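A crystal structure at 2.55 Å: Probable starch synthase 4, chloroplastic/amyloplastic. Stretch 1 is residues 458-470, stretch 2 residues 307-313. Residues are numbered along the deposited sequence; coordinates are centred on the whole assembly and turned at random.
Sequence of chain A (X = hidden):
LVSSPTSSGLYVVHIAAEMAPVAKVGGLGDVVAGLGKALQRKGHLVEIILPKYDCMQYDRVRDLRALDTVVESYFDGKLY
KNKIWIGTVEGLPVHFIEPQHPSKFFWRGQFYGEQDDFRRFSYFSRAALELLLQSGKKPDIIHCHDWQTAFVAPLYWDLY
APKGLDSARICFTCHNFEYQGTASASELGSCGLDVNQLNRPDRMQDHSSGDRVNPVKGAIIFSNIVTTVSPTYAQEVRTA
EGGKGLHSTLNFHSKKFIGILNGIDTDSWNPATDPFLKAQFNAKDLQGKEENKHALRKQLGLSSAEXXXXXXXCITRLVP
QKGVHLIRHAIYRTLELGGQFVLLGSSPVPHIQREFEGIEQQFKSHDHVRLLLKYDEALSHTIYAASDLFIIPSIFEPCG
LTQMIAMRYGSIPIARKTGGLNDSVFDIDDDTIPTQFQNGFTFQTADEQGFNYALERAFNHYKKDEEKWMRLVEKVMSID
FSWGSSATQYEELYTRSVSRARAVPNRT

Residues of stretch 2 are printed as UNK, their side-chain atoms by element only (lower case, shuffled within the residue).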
# COMPACT_ATOMS: atom_id res chain seq x y z
N ALA A 458 19.13 19.20 4.50
CA ALA A 458 18.08 19.04 5.48
C ALA A 458 18.61 19.32 6.89
O ALA A 458 17.96 20.03 7.65
CB ALA A 458 17.48 17.65 5.39
N PHE A 459 19.78 18.80 7.21
CA PHE A 459 20.43 19.09 8.52
C PHE A 459 20.78 20.55 8.69
O PHE A 459 20.56 21.10 9.75
CB PHE A 459 21.67 18.22 8.76
CG PHE A 459 21.35 16.87 9.36
CD1 PHE A 459 20.40 16.04 8.77
CD2 PHE A 459 21.99 16.45 10.50
CE1 PHE A 459 20.10 14.82 9.32
CE2 PHE A 459 21.71 15.22 11.06
CZ PHE A 459 20.76 14.40 10.47
N ASN A 460 21.31 21.17 7.64
CA ASN A 460 21.56 22.63 7.61
C ASN A 460 20.29 23.44 7.88
O ASN A 460 20.28 24.29 8.77
CB ASN A 460 22.18 23.09 6.26
CG ASN A 460 23.68 22.75 6.14
OD1 ASN A 460 24.29 22.08 7.01
ND2 ASN A 460 24.28 23.19 5.03
N HIS A 461 19.23 23.18 7.11
CA HIS A 461 17.94 23.87 7.29
C HIS A 461 17.41 23.71 8.72
O HIS A 461 17.00 24.68 9.33
CB HIS A 461 16.90 23.42 6.26
CG HIS A 461 16.99 24.13 4.94
ND1 HIS A 461 16.20 25.22 4.63
CD2 HIS A 461 17.78 23.92 3.85
CE1 HIS A 461 16.49 25.64 3.40
NE2 HIS A 461 17.45 24.87 2.90
N TYR A 462 17.46 22.49 9.26
CA TYR A 462 16.98 22.21 10.61
C TYR A 462 17.78 23.00 11.66
O TYR A 462 17.19 23.64 12.51
CB TYR A 462 17.03 20.69 10.91
CG TYR A 462 16.64 20.33 12.33
CD1 TYR A 462 17.58 20.31 13.35
CD2 TYR A 462 15.31 20.02 12.66
CE1 TYR A 462 17.22 19.98 14.65
CE2 TYR A 462 14.94 19.68 13.96
CZ TYR A 462 15.90 19.67 14.95
OH TYR A 462 15.56 19.36 16.24
N LYS A 463 19.10 22.94 11.58
CA LYS A 463 20.00 23.56 12.57
C LYS A 463 20.12 25.08 12.49
O LYS A 463 20.22 25.72 13.52
CB LYS A 463 21.42 23.00 12.43
CG LYS A 463 21.67 21.60 12.97
CD LYS A 463 23.17 21.37 13.17
CE LYS A 463 23.47 19.94 13.63
NZ LYS A 463 23.68 19.04 12.46
N LYS A 464 20.16 25.68 11.29
CA LYS A 464 20.59 27.09 11.16
C LYS A 464 19.49 28.12 11.55
O LYS A 464 19.80 29.20 12.05
CB LYS A 464 21.21 27.40 9.76
CG LYS A 464 20.32 28.19 8.76
CD LYS A 464 20.72 28.10 7.27
CE LYS A 464 21.87 29.05 6.82
NZ LYS A 464 21.45 30.44 6.43
N ASP A 465 18.21 27.78 11.31
CA ASP A 465 17.11 28.69 11.54
C ASP A 465 15.85 27.96 12.05
O ASP A 465 15.01 27.48 11.28
CB ASP A 465 16.85 29.49 10.25
CG ASP A 465 15.95 30.73 10.47
OD1 ASP A 465 15.57 31.05 11.63
OD2 ASP A 465 15.62 31.40 9.45
N GLU A 466 15.74 27.89 13.36
CA GLU A 466 14.68 27.12 14.00
C GLU A 466 13.26 27.57 13.65
O GLU A 466 12.38 26.72 13.51
CB GLU A 466 14.88 27.16 15.51
CG GLU A 466 13.79 26.45 16.31
CD GLU A 466 14.16 26.16 17.74
OE1 GLU A 466 15.29 26.49 18.17
OE2 GLU A 466 13.28 25.55 18.40
N GLU A 467 13.03 28.87 13.53
CA GLU A 467 11.71 29.40 13.22
C GLU A 467 11.33 29.25 11.74
O GLU A 467 10.17 29.07 11.42
CB GLU A 467 11.55 30.87 13.73
CG GLU A 467 10.53 31.81 13.05
CD GLU A 467 9.07 31.40 13.22
OE1 GLU A 467 8.73 30.90 14.30
OE2 GLU A 467 8.27 31.55 12.27
N LYS A 468 12.31 29.32 10.84
CA LYS A 468 12.08 29.05 9.41
C LYS A 468 11.69 27.58 9.22
O LYS A 468 10.80 27.24 8.42
CB LYS A 468 13.35 29.35 8.59
CG LYS A 468 13.16 30.30 7.41
CD LYS A 468 14.30 30.17 6.38
CE LYS A 468 13.94 30.68 4.97
NZ LYS A 468 14.36 29.71 3.91
N TRP A 469 12.38 26.72 9.96
CA TRP A 469 12.07 25.31 10.02
C TRP A 469 10.67 25.04 10.54
O TRP A 469 9.97 24.16 10.02
CB TRP A 469 13.09 24.58 10.89
CG TRP A 469 12.81 23.13 10.95
CD1 TRP A 469 12.12 22.45 11.92
CD2 TRP A 469 13.17 22.18 9.96
NE1 TRP A 469 12.03 21.13 11.59
CE2 TRP A 469 12.67 20.93 10.39
CE3 TRP A 469 13.88 22.25 8.76
CZ2 TRP A 469 12.89 19.75 9.67
CZ3 TRP A 469 14.08 21.09 8.03
CH2 TRP A 469 13.60 19.83 8.51
N MET A 470 10.28 25.75 11.59
CA MET A 470 8.97 25.57 12.22
C MET A 470 7.83 25.95 11.25
O MET A 470 6.76 25.33 11.27
CB MET A 470 8.90 26.40 13.51
CG MET A 470 8.02 25.84 14.60
SD MET A 470 8.09 26.94 16.03
CE MET A 470 6.41 26.71 16.70
N UNK A 307 19.22 19.71 23.03
CA UNK A 307 18.14 20.30 22.22
C UNK A 307 18.71 20.55 20.81
O UNK A 307 19.95 20.76 20.64
c UNK A 307 17.64 21.61 22.86
o UNK A 307 18.74 22.33 23.44
N UNK A 308 17.83 20.51 19.81
CA UNK A 308 18.26 20.66 18.40
C UNK A 308 19.24 19.60 17.87
O UNK A 308 20.12 19.90 17.08
c UNK A 308 15.01 22.98 15.49
c UNK A 308 17.68 23.11 18.09
n UNK A 308 15.72 22.95 16.59
c UNK A 308 18.80 22.09 18.18
n UNK A 308 13.73 22.64 15.55
c UNK A 308 17.15 23.23 16.66
n UNK A 308 15.54 23.28 14.32
N UNK A 309 19.02 18.36 18.26
CA UNK A 309 19.60 17.24 17.55
C UNK A 309 18.44 16.63 16.73
O UNK A 309 17.46 16.19 17.30
c UNK A 309 21.80 14.32 18.87
c UNK A 309 24.25 14.00 18.40
c UNK A 309 21.11 15.25 17.89
n UNK A 309 25.48 14.39 18.70
n UNK A 309 24.10 13.00 17.51
n UNK A 309 23.23 14.61 19.02
c UNK A 309 20.20 16.25 18.54
N UNK A 310 18.54 16.66 15.38
CA UNK A 310 17.44 16.14 14.57
C UNK A 310 17.32 14.60 14.64
O UNK A 310 18.33 13.90 14.58
c UNK A 310 19.28 16.65 13.17
c UNK A 310 19.67 17.09 14.55
c UNK A 310 17.82 16.60 13.16
N UNK A 311 16.10 14.12 14.83
CA UNK A 311 15.79 12.70 14.85
C UNK A 311 15.32 12.30 13.46
O UNK A 311 14.32 12.81 12.97
c UNK A 311 14.69 12.40 15.87
c UNK A 311 15.36 10.10 16.58
c UNK A 311 14.24 10.95 16.00
c UNK A 311 13.02 10.85 16.89
N UNK A 312 16.05 11.40 12.82
CA UNK A 312 15.72 10.90 11.48
C UNK A 312 15.02 9.57 11.68
O UNK A 312 15.53 8.69 12.35
c UNK A 312 16.99 10.67 10.63
c UNK A 312 17.79 11.98 10.46
c UNK A 312 16.62 10.10 9.26
N UNK A 313 13.83 9.44 11.13
CA UNK A 313 13.07 8.19 11.22
C UNK A 313 12.97 7.51 9.86
O UNK A 313 13.10 8.14 8.80

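Position 307 carries two side-chain atoms, one carbon followed by one oxygen, with no branch. The C–O pair identifies a hydroxymethyl group and hence Ser 307. Its chi1 of 36° falls in the p well, and its nearest side-chain approach is 7.2 Å, Ser 307 CB to Glu 466 OE1, so it takes no part in the contact.

Position 308 has a chain of three carbons, then a nitrogen, then a carbon bearing two further nitrogens. This planar CN3 group lies flat on the ring of Tyr 462, with centres 3.7 Å apart and planes at 4°, and the Glu 466 carboxylate lies over its other face. It is a guanidinium, which makes the residue Arg 308. The backbone is in the left-handed region (phi/psi 61/40) and CA-to-CB points sideways, but with chi1 and chi2 both m the end of the side chain comes nearer to stretch 1. Arg 308 CZ sits over the Tyr 462 ring face, 22° off its normal, an arrangement that qualifies as cation-pi. Glu 466 OE1 is 3.9 Å from Arg 308 NE; this is a long salt bridge of charges alone, because the oxygen lies well out of the guanidinium plane and no N-H points at it. Near that plane, at the edge, Trp 469 CD1 is 4.0 Å from Arg 308 NH1. Arg 308 NH2 also comes to 2.5 Å from Tyr 462 O.

Position 309 repeats the same atom pattern, three carbons, a nitrogen, and a carbon carrying two nitrogens, and is therefore Arg 309. Here CA-to-CB points away, and the nearest approach of the side chain is 6.0 Å, Arg 309 CB to Tyr 462 OH. Its backbone makes the local approach, with Arg 309 O 3.8 Å from Tyr 462 OH.

Position 310 has three carbons that close a ring onto the backbone N. One ring carbon lies over the Phe 459 ring, and CB lies over that of Tyr 462. The closed ring is diagnostic of Pro 310. CA-to-CB points toward stretch 1. Pro 310 CB lies 3.8 Å from the centroid of the Tyr 462 ring, 14° off its normal, while Pro 310 CG lies 3.8 Å from the centroid of the Phe 459 ring, 24° off. Both are CH-pi contacts.

Position 311 shows four carbons forked at the second, so it is Leu 311. It begins the strand and directs CA-to-CB away; Leu 311 CB is 7.0 Å from Tyr 462 OH.

At position 312, one carbon carries two more, and one branch carbon is at the edge of the Phe 459 ring. The beta-branched pattern is that of Val 312, whose CG2 reaches Phe 459 CZ at 3.8 Å.

Position 313 has no side-chain atoms and is Gly 313, out of reach of stretch 1.

The contact is organised around Tyr 462, whose t rotamer places its ring between Arg 308 on one face and Pro 310 on the opposite face. One turn earlier, Phe 459 extends the apolar packing to Pro 310 and Val 312; further along, Glu 466, which opens the second helix after Asp 465, supplies charge beyond the guanidinium. The two stretches bury 513 Å², both sides summed, through a stacked arginine, proline CH-pi contacts and a long salt bridge.

Stretch 2, residues 307-313: SRRPLVG
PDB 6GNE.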